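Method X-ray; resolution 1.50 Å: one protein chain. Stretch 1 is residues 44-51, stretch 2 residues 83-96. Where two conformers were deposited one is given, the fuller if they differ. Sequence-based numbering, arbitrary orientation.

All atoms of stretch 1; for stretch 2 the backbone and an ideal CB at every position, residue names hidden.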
ATOM      1  N   HIS A  44      -2.368 -10.456  11.016  1.00 10.05           N
ATOM      2  CA  HIS A  44      -1.962  -9.271  11.753  1.00  9.16           C
ATOM      3  C   HIS A  44      -3.126  -8.288  11.748  1.00 12.47           C
ATOM      4  O   HIS A  44      -4.225  -8.634  11.310  1.00 12.49           O
ATOM      5  CB  HIS A  44      -0.682  -8.657  11.142  1.00  8.85           C
ATOM      6  CG  HIS A  44      -0.859  -8.107   9.760  1.00 10.30           C
ATOM      7  ND1 HIS A  44      -0.598  -6.788   9.449  1.00 11.72           N
ATOM      8  CD2 HIS A  44      -1.250  -8.694   8.605  1.00 11.79           C
ATOM      9  CE1 HIS A  44      -0.842  -6.583   8.166  1.00 10.90           C
ATOM     10  NE2 HIS A  44      -1.268  -7.716   7.636  1.00 11.62           N
ATOM     11  N   TYR A  45      -2.904  -7.067  12.208  1.00  9.47           N
ATOM     12  CA  TYR A  45      -3.984  -6.087  12.204  1.00  8.51           C
ATOM     13  C   TYR A  45      -3.595  -4.953  11.292  1.00 11.29           C
ATOM     14  O   TYR A  45      -2.424  -4.616  11.193  1.00 10.79           O
ATOM     15  CB  TYR A  45      -4.255  -5.592  13.616  1.00  8.93           C
ATOM     16  CG  TYR A  45      -4.610  -6.720  14.551  1.00 10.60           C
ATOM     17  CD1 TYR A  45      -5.919  -7.185  14.651  1.00 11.51           C
ATOM     18  CD2 TYR A  45      -3.619  -7.374  15.276  1.00 11.87           C
ATOM     19  CE1 TYR A  45      -6.238  -8.250  15.490  1.00 12.75           C
ATOM     20  CE2 TYR A  45      -3.929  -8.439  16.119  1.00 12.91           C
ATOM     21  CZ  TYR A  45      -5.242  -8.849  16.239  1.00 16.26           C
ATOM     22  OH  TYR A  45      -5.547  -9.908  17.072  1.00 15.58           O
ATOM     23  N   PHE A  46      -4.579  -4.378  10.602  0.50  7.94           N
ATOM     24  CA  PHE A  46      -4.303  -3.285   9.668  0.50  7.73           C
ATOM     25  C   PHE A  46      -5.501  -2.341   9.616  0.50 10.64           C
ATOM     26  O   PHE A  46      -6.502  -2.625   8.948  0.50 10.70           O
ATOM     27  CB  PHE A  46      -4.009  -3.849   8.271  0.50  9.44           C
ATOM     28  CG  PHE A  46      -3.456  -2.832   7.300  0.50 10.49           C
ATOM     29  CD1 PHE A  46      -2.083  -2.669   7.139  0.50 12.50           C
ATOM     30  CD2 PHE A  46      -4.309  -2.055   6.529  0.50 12.94           C
ATOM     31  CE1 PHE A  46      -1.579  -1.747   6.239  0.50 13.40           C
ATOM     32  CE2 PHE A  46      -3.811  -1.117   5.637  0.50 15.76           C
ATOM     33  CZ  PHE A  46      -2.441  -0.964   5.492  0.50 13.69           C
ATOM     34  N   MET A  47      -5.389  -1.225  10.334  1.00  7.57           N
ATOM     35  CA  MET A  47      -6.455  -0.238  10.388  1.00  7.22           C
ATOM     36  C   MET A  47      -6.372   0.739   9.225  1.00 10.25           C
ATOM     37  O   MET A  47      -5.288   1.209   8.871  1.00 10.71           O
ATOM     38  CB  MET A  47      -6.355   0.545  11.699  1.00  8.23           C
ATOM     39  CG  MET A  47      -7.519   1.496  11.928  1.00  9.00           C
ATOM     40  SD  MET A  47      -7.299   2.461  13.436  1.00 10.57           S
ATOM     41  CE  MET A  47      -6.347   3.811  12.754  1.00  9.19           C
ATOM     42  N   GLU A  48      -7.531   1.089   8.671  1.00  7.69           N
ATOM     43  CA  GLU A  48      -7.577   2.098   7.626  1.00  7.59           C
ATOM     44  C   GLU A  48      -7.271   3.468   8.220  1.00  9.31           C
ATOM     45  O   GLU A  48      -7.369   3.681   9.430  1.00  9.58           O
ATOM     46  CB  GLU A  48      -8.943   2.106   6.930  1.00  8.60           C
ATOM     47  CG  GLU A  48      -9.212   0.803   6.185  1.00  9.63           C
ATOM     48  CD  GLU A  48      -8.222   0.564   5.051  1.00 15.63           C
ATOM     49  OE1 GLU A  48      -7.980   1.492   4.251  1.00 14.07           O
ATOM     50  OE2 GLU A  48      -7.645  -0.539   4.991  1.00 12.52           O
ATOM     51  N   PRO A  49      -6.896   4.429   7.365  1.00  7.01           N
ATOM     52  CA  PRO A  49      -6.516   5.752   7.863  1.00  6.05           C
ATOM     53  C   PRO A  49      -7.656   6.515   8.498  1.00  8.96           C
ATOM     54  O   PRO A  49      -8.775   6.513   7.984  1.00  9.00           O
ATOM     55  CB  PRO A  49      -6.080   6.502   6.599  1.00  7.25           C
ATOM     56  CG  PRO A  49      -6.693   5.749   5.450  1.00 11.00           C
ATOM     57  CD  PRO A  49      -6.706   4.299   5.910  1.00  7.77           C
ATOM     58  N   PRO A  50      -7.364   7.262   9.560  1.00  7.15           N
ATOM     59  CA  PRO A  50      -8.415   8.103  10.136  1.00  7.76           C
ATOM     60  C   PRO A  50      -8.685   9.327   9.241  1.00 10.56           C
ATOM     61  O   PRO A  50      -9.771   9.915   9.309  1.00 10.53           O
ATOM     62  CB  PRO A  50      -7.843   8.533  11.496  1.00 10.52           C
ATOM     63  CG  PRO A  50      -6.674   7.650  11.751  1.00 14.64           C
ATOM     64  CD  PRO A  50      -6.190   7.115  10.435  1.00  9.33           C
ATOM     65  N   ASN A  51      -7.713   9.713   8.405  1.00  8.11           N
ATOM     66  CA  ASN A  51      -7.915  10.863   7.517  1.00  8.30           C
ATOM     67  C   ASN A  51      -7.315  10.606   6.154  1.00 10.21           C
ATOM     68  O   ASN A  51      -6.215  10.040   6.048  1.00  9.41           O
ATOM     69  CB  ASN A  51      -7.252  12.134   8.057  1.00  7.54           C
ATOM     70  CG  ASN A  51      -7.709  12.480   9.451  1.00 10.03           C
ATOM     71  OD1 ASN A  51      -8.691  13.209   9.638  1.00 10.74           O
ATOM     72  ND2 ASN A  51      -6.997  11.958  10.447  1.00  9.82           N
ATOM     73  N   UNK A  83     -17.258  -3.611   7.942  1.00 10.41           N
ATOM     74  CA  UNK A  83     -16.990  -2.326   8.582  1.00  9.87           C
ATOM     75  C   UNK A  83     -15.613  -2.352   9.252  1.00 11.07           C
ATOM     76  O   UNK A  83     -14.864  -1.377   9.206  1.00 10.67           O
ATOM     77  CB  UNK A  83     -18.079  -1.995   9.605  1.00  9.87           C
ATOM     78  N   UNK A  84     -15.284  -3.485   9.860  1.00  8.60           N
ATOM     79  CA  UNK A  84     -13.983  -3.679  10.514  1.00  8.62           C
ATOM     80  C   UNK A  84     -12.835  -3.478   9.511  1.00 11.30           C
ATOM     81  O   UNK A  84     -11.836  -2.830   9.823  1.00 10.28           O
ATOM     82  CB  UNK A  84     -13.903  -5.074  11.136  1.00  8.62           C
ATOM     83  N   UNK A  85     -12.981  -4.016   8.307  1.00  8.90           N
ATOM     84  CA  UNK A  85     -11.943  -3.854   7.289  1.00  8.54           C
ATOM     85  C   UNK A  85     -11.905  -2.428   6.732  1.00 11.83           C
ATOM     86  O   UNK A  85     -10.847  -1.869   6.436  1.00 11.40           O
ATOM     87  CB  UNK A  85     -12.168  -4.850   6.150  1.00  8.54           C
ATOM     88  N   UNK A  86     -13.095  -1.875   6.532  1.00  9.28           N
ATOM     89  CA  UNK A  86     -13.284  -0.647   5.786  1.00  9.83           C
ATOM     90  C   UNK A  86     -12.948   0.674   6.445  1.00 11.02           C
ATOM     91  O   UNK A  86     -12.606   1.643   5.757  1.00 10.14           O
ATOM     92  CB  UNK A  86     -14.750  -0.585   5.353  1.00  9.83           C
ATOM     93  N   UNK A  87     -13.080   0.747   7.763  1.00  8.22           N
ATOM     94  CA  UNK A  87     -12.937   2.019   8.450  1.00  7.50           C
ATOM     95  C   UNK A  87     -12.205   1.897   9.794  1.00 10.63           C
ATOM     96  O   UNK A  87     -12.164   0.818  10.391  1.00 11.27           O
ATOM     97  CB  UNK A  87     -14.319   2.637   8.670  1.00  7.50           C
ATOM     98  N   UNK A  88     -11.689   3.019  10.299  1.00  8.97           N
ATOM     99  CA  UNK A  88     -11.048   3.040  11.620  1.00  8.30           C
ATOM    100  C   UNK A  88     -12.112   3.047  12.730  1.00 11.06           C
ATOM    101  O   UNK A  88     -11.786   2.838  13.893  1.00 10.63           O
ATOM    102  CB  UNK A  88     -10.134   4.260  11.752  1.00  8.30           C
ATOM    103  N   UNK A  89     -13.364   3.351  12.389  1.00  8.36           N
ATOM    104  CA  UNK A  89     -14.419   3.418  13.409  1.00  8.61           C
ATOM    105  C   UNK A  89     -14.516   2.086  14.162  1.00 10.66           C
ATOM    106  O   UNK A  89     -14.533   1.029  13.542  1.00 10.07           O
ATOM    107  CB  UNK A  89     -15.765   3.765  12.769  1.00  8.61           C
ATOM    108  N   UNK A  90     -14.536   2.156  15.494  1.00  9.46           N
ATOM    109  CA  UNK A  90     -14.623   0.965  16.359  1.00  9.42           C
ATOM    110  C   UNK A  90     -13.482  -0.016  16.177  1.00 12.04           C
ATOM    111  O   UNK A  90     -13.611  -1.189  16.535  1.00 11.76           O
ATOM    112  CB  UNK A  90     -15.943   0.235  16.101  1.00  9.42           C
ATOM    113  N   UNK A  91     -12.364   0.439  15.624  1.00  8.49           N
ATOM    114  CA  UNK A  91     -11.293  -0.493  15.292  1.00  8.08           C
ATOM    115  C   UNK A  91     -10.847  -1.486  16.351  1.00 10.38           C
ATOM    116  O   UNK A  91     -10.859  -2.695  16.104  1.00 10.22           O
ATOM    117  CB  UNK A  91     -10.067   0.323  14.877  1.00  8.08           C
ATOM    118  N   UNK A  92     -10.385  -0.993  17.494  1.00  9.11           N
ATOM    119  CA  UNK A  92      -9.882  -1.917  18.499  1.00  8.50           C
ATOM    120  C   UNK A  92     -10.955  -2.924  18.907  1.00 11.51           C
ATOM    121  O   UNK A  92     -10.686  -4.126  18.984  1.00 11.22           O
ATOM    122  CB  UNK A  92      -9.385  -1.148  19.725  1.00  8.50           C
ATOM    123  N   UNK A  93     -12.171  -2.432  19.153  1.00 11.38           N
ATOM    124  CA  UNK A  93     -13.263  -3.312  19.554  0.50 11.84           C
ATOM    125  C   UNK A  93     -13.510  -4.395  18.510  1.00 14.69           C
ATOM    126  O   UNK A  93     -13.640  -5.575  18.849  1.00 14.25           O
ATOM    127  CB  UNK A  93     -14.541  -2.503  19.784  0.50 11.84           C
ATOM    128  N   UNK A  94     -13.539  -4.008  17.239  1.00 10.67           N
ATOM    129  CA  UNK A  94     -13.769  -4.978  16.172  1.00 10.62           C
ATOM    130  C   UNK A  94     -12.588  -5.921  15.950  1.00 12.87           C
ATOM    131  O   UNK A  94     -12.776  -7.073  15.568  1.00 12.00           O
ATOM    132  CB  UNK A  94     -14.083  -4.242  14.868  1.00 10.62           C
ATOM    133  N   UNK A  95     -11.372  -5.442  16.211  1.00 10.37           N
ATOM    134  CA  UNK A  95     -10.198  -6.293  16.072  1.00 10.86           C
ATOM    135  C   UNK A  95     -10.269  -7.400  17.138  1.00 14.07           C
ATOM    136  O   UNK A  95      -9.920  -8.561  16.872  1.00 13.75           O
ATOM    137  CB  UNK A  95      -8.911  -5.477  16.205  1.00 10.86           C
ATOM    138  N   UNK A  96     -10.741  -7.053  18.330  1.00 12.71           N
ATOM    139  CA  UNK A  96     -10.889  -8.060  19.384  1.00 13.39           C
ATOM    140  C   UNK A  96     -12.013  -9.028  19.014  1.00 17.14           C
ATOM    141  O   UNK A  96     -11.965 -10.208  19.347  1.00 18.40           O
ATOM    142  CB  UNK A  96     -11.172  -7.398  20.734  1.00 13.39           C
TER

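Position 83 is helical (phi/psi -61/-39), with nothing of stretch 1 within 5.5 Å of its ideal CB; many residues would suit, and Ala83 is deposited. At 84, also helical, CA-to-CB points away, so only a long side chain could return to stretch 1. Tyr84 does: with chi1 at 167° (t) its OH comes 3.5 Å from Tyr45 CD1, at the ring edge, and a water joins that OH, by a weak bond, to Phe46 N.

Positions 85 and 86 also point away, leaving the side chain open; their carbonyls face stretch 1 instead. Glu48 CG lies 3.1 Å from the O of 85 and 3.5 Å from the O of 86. The residues are Leu85 and Leu86. Position 87 leaves helical angles (-141/161) and again directs CB away, so stretch 1 sets little limit. It is Ser87, whose OG accepts a hydrogen bond from the backbone N of 89 (3.1 Å, 168°); a water accepting from Glu48 N lies within hydrogen-bonding distance of its O, which competes with other acceptors.

At 88 CB points sideways, and the ideal CB is 3.7 Å from Glu48 O, 3.8 Å from Met47 SD and 4.5 Å from Pro50 CA. A flat or apolar side chain that can lie along Pro50 would suit. Tyr88 takes chi1 69° (p), and Pro50 CB sits over one ring face, 4.2 Å from the centroid and 12° off the normal. A water links its backbone N to Pro49 O.

Position 89 (-57/131) points CB away, so many residues would suit; it is Val89. Position 90, also without contact, has positive phi (60/20), inside a type II turn from 88 to 91, where Gly, Asn or Asp is often found. Asp90 is deposited.

Position 91 points toward stretch 1, its ideal CB 3.8 Å from Met47 SD. The Met47 side chain and Tyr45 CB offer an apolar surface, suited to Phe, Leu or Met. Phe91 lays one face against Met47: CB is 3.6 Å from the ring centroid, 9° off the normal, and SD 4.3 Å, obliquely. Tyr45 CB meets the ring edge, 4.1 Å from Phe91 CZ.

Positions 92 to 94, helical, are little restricted by stretch 1: Val92, Glu93, Leu94. At 95, CB points toward stretch 1, the ideal CB already 3.8 Å from Tyr45 CD1, which favors a small residue. Ala95 fits, and a water bridges its O to Tyr45 OH. Position 96 points away, unconstrained; it is Arg96.

Stretch 2 83-96: AYLLSYVDFVELAR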
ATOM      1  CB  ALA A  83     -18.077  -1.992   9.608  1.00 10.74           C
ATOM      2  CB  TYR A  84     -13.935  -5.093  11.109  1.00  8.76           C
ATOM      3  CG  TYR A  84     -12.575  -5.597  11.551  1.00  9.04           C
ATOM      4  CD1 TYR A  84     -11.705  -4.797  12.290  1.00 10.31           C
ATOM      5  CD2 TYR A  84     -12.194  -6.907  11.295  1.00  8.72           C
ATOM      6  CE1 TYR A  84     -10.471  -5.289  12.739  1.00  9.48           C
ATOM      7  CE2 TYR A  84     -10.967  -7.391  11.700  1.00  8.50           C
ATOM      8  CZ  TYR A  84     -10.111  -6.594  12.438  1.00  9.92           C
ATOM      9  OH  TYR A  84      -8.889  -7.103  12.869  1.00 10.97           O
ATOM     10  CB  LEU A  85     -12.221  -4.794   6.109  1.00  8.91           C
ATOM     11  CG  LEU A  85     -11.558  -6.178   6.158  1.00 14.10           C
ATOM     12  CD1 LEU A  85     -11.975  -6.963   7.387  1.00 16.10           C
ATOM     13  CD2 LEU A  85     -11.876  -6.950   4.876  1.00 16.47           C
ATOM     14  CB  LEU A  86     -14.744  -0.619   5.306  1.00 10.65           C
ATOM     15  CG  LEU A  86     -15.176   0.337   4.197  1.00 13.92           C
ATOM     16  CD1 LEU A  86     -14.387   0.062   2.918  1.00 13.34           C
ATOM     17  CD2 LEU A  86     -16.685   0.137   3.923  1.00 14.05           C
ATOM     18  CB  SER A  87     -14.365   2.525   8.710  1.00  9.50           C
ATOM     19  OG  SER A  87     -14.418   3.694   9.506  1.00 10.81           O
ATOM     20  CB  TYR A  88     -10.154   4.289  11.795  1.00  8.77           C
ATOM     21  CG  TYR A  88     -10.905   5.610  11.878  1.00  9.31           C
ATOM     22  CD1 TYR A  88     -11.313   6.146  13.098  1.00 11.38           C
ATOM     23  CD2 TYR A  88     -11.186   6.322  10.728  1.00 10.90           C
ATOM     24  CE1 TYR A  88     -12.029   7.357  13.142  1.00 11.80           C
ATOM     25  CE2 TYR A  88     -11.865   7.514  10.766  1.00 12.07           C
ATOM     26  CZ  TYR A  88     -12.287   8.020  11.959  1.00 16.00           C
ATOM     27  OH  TYR A  88     -12.952   9.229  11.944  1.00 24.94           O
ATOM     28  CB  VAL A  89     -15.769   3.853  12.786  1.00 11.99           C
ATOM     29  CG1 VAL A  89     -16.912   3.728  13.798  1.00 11.66           C
ATOM     30  CG2 VAL A  89     -15.665   5.292  12.278  1.00 12.95           C
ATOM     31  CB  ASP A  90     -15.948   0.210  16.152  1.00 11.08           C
ATOM     32  CG  ASP A  90     -17.169   1.113  16.216  1.00 14.12           C
ATOM     33  OD1 ASP A  90     -17.204   2.026  17.066  1.00 14.98           O
ATOM     34  OD2 ASP A  90     -18.116   0.862  15.443  1.00 15.70           O
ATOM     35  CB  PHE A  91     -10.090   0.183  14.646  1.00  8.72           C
ATOM     36  CG  PHE A  91      -9.042  -0.791  14.199  1.00  8.75           C
ATOM     37  CD1 PHE A  91      -9.190  -1.491  13.009  1.00 10.72           C
ATOM     38  CD2 PHE A  91      -7.958  -1.082  15.013  1.00  8.70           C
ATOM     39  CE1 PHE A  91      -8.232  -2.421  12.603  1.00 10.94           C
ATOM     40  CE2 PHE A  91      -7.018  -2.029  14.637  1.00 10.56           C
ATOM     41  CZ  PHE A  91      -7.150  -2.695  13.426  1.00  9.76           C
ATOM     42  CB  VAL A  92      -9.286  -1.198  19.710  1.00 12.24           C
ATOM     43  CG1 VAL A  92      -8.908  -2.215  20.787  1.00 12.28           C
ATOM     44  CG2 VAL A  92      -8.078  -0.364  19.292  1.00 12.74           C
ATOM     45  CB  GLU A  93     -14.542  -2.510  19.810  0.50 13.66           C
ATOM     46  CG  GLU A  93     -14.420  -1.505  20.945  0.50 24.24           C
ATOM     47  CD  GLU A  93     -15.755  -0.919  21.367  0.50 47.80           C
ATOM     48  OE1 GLU A  93     -16.694  -1.698  21.635  0.50 45.98           O
ATOM     49  OE2 GLU A  93     -15.860   0.322  21.452  0.50 42.75           O
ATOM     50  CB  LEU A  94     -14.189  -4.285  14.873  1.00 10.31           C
ATOM     51  CG  LEU A  94     -15.503  -3.515  15.030  1.00 12.99           C
ATOM     52  CD1 LEU A  94     -15.949  -2.928  13.695  1.00 13.34           C
ATOM     53  CD2 LEU A  94     -16.595  -4.416  15.628  1.00 14.15           C
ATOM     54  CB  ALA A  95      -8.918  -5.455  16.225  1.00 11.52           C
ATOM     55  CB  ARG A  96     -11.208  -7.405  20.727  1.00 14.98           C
ATOM     56  CG  ARG A  96     -10.231  -6.322  21.133  1.00 22.93           C
ATOM     57  CD  ARG A  96      -9.230  -6.825  22.134  1.00 29.81           C
ATOM     58  NE  ARG A  96      -8.392  -5.743  22.639  1.00 24.03           N
ATOM     59  CZ  ARG A  96      -7.066  -5.776  22.644  1.00 29.85           C
ATOM     60  NH1 ARG A  96      -6.428  -6.838  22.168  1.00 19.04           N
ATOM     61  NH2 ARG A  96      -6.386  -4.743  23.119  1.00 17.39           N
TER
HETATM   62  O   HOH W   1      -7.989 -10.106  18.093  1.00 16.04           O
HETATM   63  O   HOH W   2      -7.311  -5.414  11.028  1.00 11.66           O
HETATM   64  O   HOH W   3      -9.114  -3.887   9.408  1.00 14.04           O
HETATM   65  O   HOH W   4      -9.866  -0.596   9.436  1.00 10.10           O
HETATM   66  O   HOH W   5     -11.120   5.019   7.770  1.00 10.08           O
HETATM   67  O   HOH W   6     -13.097  10.248   9.103  1.00 18.25           O
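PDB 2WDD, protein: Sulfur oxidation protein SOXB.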